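Local coordinates for polyprenyl synthetase (Nonlabens dokdonensis, PDB 6KD7) that synthesises geranylgeranyl pyrophosphate, as a prenyltransferase of the FPP/GGPP synthase family that uses magnesium, at the interface of chains A and B. Numbering follows the deposited sequence. Chains: chain A/B, Polyprenyl synthetase.

Contact 1: the interface of chains A and B. Residues chain A 115, 134, 137-138, 141; chain B 112-113, 116.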
loop_
_atom_site.group_PDB
_atom_site.type_symbol
_atom_site.label_atom_id
_atom_site.label_comp_id
_atom_site.label_asym_id
_atom_site.label_seq_id
_atom_site.Cartn_x
_atom_site.Cartn_y
_atom_site.Cartn_z
ATOM N N TYR A 115 -9.175 -23.536 30.570
ATOM C CA TYR A 115 -8.699 -23.730 31.964
ATOM C C TYR A 115 -9.918 -23.853 32.877
ATOM O O TYR A 115 -9.902 -24.688 33.748
ATOM C CB TYR A 115 -7.791 -22.594 32.416
ATOM C CG TYR A 115 -6.359 -22.741 32.003
ATOM C CD1 TYR A 115 -5.515 -23.547 32.733
ATOM C CD2 TYR A 115 -5.812 -22.007 30.961
ATOM C CE1 TYR A 115 -4.187 -23.710 32.395
ATOM C CE2 TYR A 115 -4.471 -22.135 30.628
ATOM C CZ TYR A 115 -3.650 -22.975 31.363
ATOM O OH TYR A 115 -2.333 -23.165 31.117
ATOM N N SER A 134 -0.980 -27.304 31.024
ATOM C CA SER A 134 -0.083 -26.127 30.958
ATOM C C SER A 134 1.256 -26.522 30.366
ATOM O O SER A 134 1.774 -25.804 29.539
ATOM C CB SER A 134 0.069 -25.466 32.303
ATOM O OG SER A 134 -1.159 -24.872 32.704
ATOM N N ALA A 137 0.543 -26.974 26.732
ATOM C CA ALA A 137 0.215 -25.719 26.028
ATOM C C ALA A 137 1.532 -24.968 25.738
ATOM O O ALA A 137 1.750 -24.512 24.617
ATOM C CB ALA A 137 -0.744 -24.929 26.854
ATOM N N LEU A 138 2.478 -24.989 26.670
ATOM C CA LEU A 138 3.707 -24.195 26.535
ATOM C C LEU A 138 4.581 -24.913 25.545
ATOM O O LEU A 138 5.285 -24.224 24.781
ATOM C CB LEU A 138 4.408 -24.012 27.873
ATOM C CG LEU A 138 5.659 -23.125 27.845
ATOM C CD1 LEU A 138 5.308 -21.725 27.317
ATOM C CD2 LEU A 138 6.276 -23.010 29.247
ATOM N N CYS A 141 3.499 -23.914 22.105
ATOM C CA CYS A 141 4.096 -22.579 21.774
ATOM C C CYS A 141 5.541 -22.763 21.273
ATOM O O CYS A 141 5.927 -22.164 20.227
ATOM C CB CYS A 141 4.038 -21.607 22.942
ATOM S SG CYS A 141 2.350 -21.166 23.414
ATOM N N ILE B 112 0.369 -18.778 29.801
ATOM C CA ILE B 112 0.535 -20.184 30.242
ATOM C C ILE B 112 1.590 -20.205 31.363
ATOM O O ILE B 112 1.386 -20.913 32.347
ATOM C CB ILE B 112 0.908 -21.080 29.046
ATOM C CG1 ILE B 112 -0.196 -21.126 27.975
ATOM C CG2 ILE B 112 1.232 -22.476 29.512
ATOM C CD1 ILE B 112 0.352 -21.587 26.585
ATOM N N MET B 113 2.678 -19.454 31.220
ATOM C CA MET B 113 3.744 -19.374 32.248
ATOM C C MET B 113 3.155 -18.827 33.556
ATOM O O MET B 113 3.561 -19.296 34.658
ATOM C CB MET B 113 4.872 -18.470 31.753
ATOM C CG MET B 113 5.628 -19.069 30.599
ATOM S SD MET B 113 6.689 -17.823 29.789
ATOM C CE MET B 113 8.035 -17.741 30.961
ATOM N N ARG B 116 1.411 -21.583 35.337
ATOM C CA ARG B 116 2.395 -22.548 35.877
ATOM C C ARG B 116 3.003 -22.080 37.202
ATOM O O ARG B 116 3.495 -22.923 37.924
ATOM C CB ARG B 116 3.451 -22.851 34.823
ATOM C CG ARG B 116 2.847 -23.248 33.490
ATOM C CD ARG B 116 3.546 -24.449 32.932
ATOM N NE ARG B 116 4.966 -24.280 32.726
ATOM C CZ ARG B 116 5.804 -25.297 32.697
ATOM N NH1 ARG B 116 7.086 -25.097 32.484
ATOM N NH2 ARG B 116 5.351 -26.515 32.890
#

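Contact 2: the interface of chains A and B. Residues chain A 74, 108, 111-112, 115; chain B 74, 108, 111-112, 115.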
loop_
_atom_site.group_PDB
_atom_site.type_symbol
_atom_site.label_atom_id
_atom_site.label_comp_id
_atom_site.label_asym_id
_atom_site.label_seq_id
_atom_site.Cartn_x
_atom_site.Cartn_y
_atom_site.Cartn_z
ATOM N N PHE A 74 -8.289 -22.836 20.025
ATOM C CA PHE A 74 -7.604 -21.572 20.368
ATOM C C PHE A 74 -6.315 -21.514 19.549
ATOM O O PHE A 74 -6.065 -20.494 18.942
ATOM C CB PHE A 74 -7.288 -21.532 21.862
ATOM C CG PHE A 74 -5.930 -20.985 22.215
ATOM C CD1 PHE A 74 -5.667 -19.632 22.131
ATOM C CD2 PHE A 74 -4.915 -21.818 22.656
ATOM C CE1 PHE A 74 -4.426 -19.124 22.473
ATOM C CE2 PHE A 74 -3.677 -21.307 22.999
ATOM C CZ PHE A 74 -3.432 -19.962 22.900
ATOM N N ASP A 108 -7.455 -15.582 23.064
ATOM C CA ASP A 108 -7.038 -15.413 24.475
ATOM C C ASP A 108 -8.195 -15.889 25.374
ATOM O O ASP A 108 -7.929 -16.671 26.270
ATOM C CB ASP A 108 -6.656 -13.972 24.771
ATOM C CG ASP A 108 -5.387 -13.469 24.093
ATOM O OD1 ASP A 108 -4.609 -14.315 23.517
ATOM O OD2 ASP A 108 -5.176 -12.184 24.157
ATOM N N LEU A 111 -8.450 -19.753 25.438
ATOM C CA LEU A 111 -7.462 -20.424 26.327
ATOM C C LEU A 111 -7.941 -20.400 27.798
ATOM O O LEU A 111 -7.885 -21.445 28.493
ATOM C CB LEU A 111 -6.088 -19.805 26.185
ATOM C CG LEU A 111 -4.997 -20.398 27.070
ATOM C CD1 LEU A 111 -4.916 -21.919 26.908
ATOM C CD2 LEU A 111 -3.649 -19.767 26.707
ATOM N N ILE A 112 -8.488 -19.291 28.226
ATOM C CA ILE A 112 -8.912 -19.097 29.633
ATOM C C ILE A 112 -10.158 -19.969 29.874
ATOM O O ILE A 112 -10.239 -20.597 30.927
ATOM C CB ILE A 112 -9.158 -17.603 29.919
ATOM C CG1 ILE A 112 -7.883 -16.755 29.767
ATOM C CG2 ILE A 112 -9.740 -17.417 31.296
ATOM C CD1 ILE A 112 -8.206 -15.241 29.551
ATOM N N TYR A 115 -9.175 -23.536 30.570
ATOM C CA TYR A 115 -8.699 -23.730 31.964
ATOM C C TYR A 115 -9.918 -23.853 32.877
ATOM O O TYR A 115 -9.902 -24.688 33.748
ATOM C CB TYR A 115 -7.791 -22.594 32.416
ATOM C CG TYR A 115 -6.359 -22.741 32.003
ATOM C CD1 TYR A 115 -5.515 -23.547 32.733
ATOM C CD2 TYR A 115 -5.812 -22.007 30.961
ATOM C CE1 TYR A 115 -4.187 -23.710 32.395
ATOM C CE2 TYR A 115 -4.471 -22.135 30.628
ATOM C CZ TYR A 115 -3.650 -22.975 31.363
ATOM O OH TYR A 115 -2.333 -23.165 31.117
ATOM N N PHE B 74 1.309 -9.891 29.860
ATOM C CA PHE B 74 0.737 -10.629 28.714
ATOM C C PHE B 74 -0.353 -9.747 28.103
ATOM O O PHE B 74 -0.349 -9.582 26.901
ATOM C CB PHE B 74 0.145 -11.956 29.184
ATOM C CG PHE B 74 -1.175 -12.327 28.561
ATOM C CD1 PHE B 74 -1.243 -12.766 27.254
ATOM C CD2 PHE B 74 -2.352 -12.258 29.286
ATOM C CE1 PHE B 74 -2.451 -13.125 26.685
ATOM C CE2 PHE B 74 -3.559 -12.620 28.715
ATOM C CZ PHE B 74 -3.608 -13.045 27.413
ATOM N N ASP B 108 0.830 -15.483 24.288
ATOM C CA ASP B 108 0.173 -16.776 24.590
ATOM C C ASP B 108 1.065 -17.542 25.585
ATOM O O ASP B 108 0.534 -18.002 26.582
ATOM C CB ASP B 108 -0.073 -17.581 23.324
ATOM C CG ASP B 108 -1.114 -17.011 22.367
ATOM O OD1 ASP B 108 -1.867 -16.048 22.764
ATOM O OD2 ASP B 108 -1.168 -17.564 21.188
ATOM N N LEU B 111 0.812 -16.063 29.156
ATOM C CA LEU B 111 -0.406 -16.469 29.908
ATOM C C LEU B 111 -0.221 -17.870 30.537
ATOM O O LEU B 111 -0.542 -18.068 31.735
ATOM C CB LEU B 111 -1.637 -16.418 29.030
ATOM C CG LEU B 111 -2.945 -16.840 29.691
ATOM C CD1 LEU B 111 -3.186 -16.065 30.991
ATOM C CD2 LEU B 111 -4.106 -16.597 28.723
ATOM N N ILE B 112 0.369 -18.778 29.801
ATOM C CA ILE B 112 0.535 -20.184 30.242
ATOM C C ILE B 112 1.590 -20.205 31.363
ATOM O O ILE B 112 1.386 -20.913 32.347
ATOM C CB ILE B 112 0.908 -21.080 29.046
ATOM C CG1 ILE B 112 -0.196 -21.126 27.975
ATOM C CG2 ILE B 112 1.232 -22.476 29.512
ATOM C CD1 ILE B 112 0.352 -21.587 26.585
ATOM N N TYR B 115 0.048 -19.261 34.665
ATOM C CA TYR B 115 -0.709 -20.383 35.277
ATOM C C TYR B 115 0.285 -21.314 35.971
ATOM O O TYR B 115 -0.005 -21.761 37.053
ATOM C CB TYR B 115 -1.536 -21.139 34.245
ATOM C CG TYR B 115 -2.868 -20.524 33.945
ATOM C CD1 TYR B 115 -3.933 -20.751 34.789
ATOM C CD2 TYR B 115 -3.106 -19.811 32.780
ATOM C CE1 TYR B 115 -5.180 -20.210 34.552
ATOM C CE2 TYR B 115 -4.363 -19.288 32.511
ATOM C CZ TYR B 115 -5.410 -19.507 33.392
ATOM O OH TYR B 115 -6.668 -19.040 33.216
#

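Contact 1: the interface of chains A and B
Helix packs against helix across a two-fold symmetric interface between two copies of the synthase, where helix 100-116 of chain B lies on helix 123-150 of chain A; patches like this probably help hold the pair together, although the deposited assembly of six chains does not by itself prove the working oligomer. B:Ile112 is the central knob. Its chi1 of -63° directs the CG1 branch at the A:Ala137 side of the helix, and the extended chi2 (160°) carries CD1 on to the alanine methyl, with B:Ile112 CD1 3.5 Å from A:Ala137 CB. The small alanine suits this spot because it lets the branch settle close to the helix surface. The isoleucine's CD1 also meets the sulfur of A:Cys141, B:Ile112 CD1 to A:Cys141 SG being 3.8 Å. The other branch, CG2, touches the helix backbone at A:Ser134, with B:Ile112 CG2 3.4 Å from the carbonyl A:Ser134 O, and leans on A:Leu138 CB. A beta-branched residue thus covers two places on the opposite helix at once. One turn further along, B:Arg116 uses its aliphatic part: B:Arg116 CD lies 3.7 Å from A:Ser134 CB. Its chain then bends at chi2 and chi3, and the arginine and A:Leu138 side chains cross at about a right angle, with the guanidinium B:Arg116 NE 3.9 Å from the methyl A:Leu138 CD2. A long, flexible side chain suits this margin, since its methylenes pack on the serine while the guanidinium group lies beside a leucine methyl. Within chain A, the serine hydroxyl meets a tyrosine at the edge of its ring and in the ring plane, a hydrogen bond of 2.6 Å between A:Ser134 OG and A:Tyr115 OH.

Contact 2: the interface of chains A and B
A:Tyr115 and B:Tyr115 stack across the two-fold axis, where the paired 100-116 helices of this FPP/GGPP synthase family enzyme face each other. The aromatic contact is nearly parallel: the ring planes differ by 10° and the ring centroids are 3.6 Å apart. The side chains slide past each other in opposite directions, which carries each hydroxyl toward the partner's CB, with A:Tyr115 OH 3.8 Å from B:Tyr115 CB. A flat ring suits a symmetry axis because it can offer its face to its own copy. A leucine in place of A:Tyr115 would probably leave the B:Tyr115 ring without its stacking partner and freer to tilt.

Aliphatic packing follows along the helix. A:Leu111 and B:Leu111 reach toward each other tip to tip, their CD2 methyls 3.8 Å apart. With CG anti to the backbone N (chi1 179°), each leucine extends toward the partner chain, and its CD2 also lies against the partner's isoleucine, A:Leu111 CD2 to B:Ile112 CG1 being 3.9 Å, with the two side chains crossing at about a right angle. One methyl, CD2, thus meets both partners, and the reach of a leucine past its CB suits a place where the two helices face each other.

The two aspartates, A:Asp108 and B:Asp108, bring carboxylate to carboxylate, with planes 88° apart. A:Asp108 OD1 lies 3.3 Å from B:Asp108 OD1, a closeness that might raise the affinity of the pair for a proton. Each carboxylate also meets a phenylalanine from helix 58-82 of the other chain, as where A:Phe74 CZ approaches B:Asp108 OD2 at 3.7 Å. Behind that contact, A:Leu111 CB sits 3.9 Å above the plane of the A:Phe74 ring, over its centre, so the leucine backs the ring within its own chain.

The C-alpha centres of contact 1 and contact 2 are about 7 Å apart, and the two share A:Tyr115 and B:Ile112, so they are neighbouring parts of one interface. Helix 100-116 serves both: contact 2 sets it against its own copy and brings in helix 58-82, whereas contact 1 sets it against helix 123-150 of the partner. Because the interface is two-fold symmetric, contact 1 recurs with the chains exchanged, flanking contact 2 with a second such patch. The shared residues make it likely that a shift of one helix would be felt in both contacts, coupling the centre of the interface to its flanks.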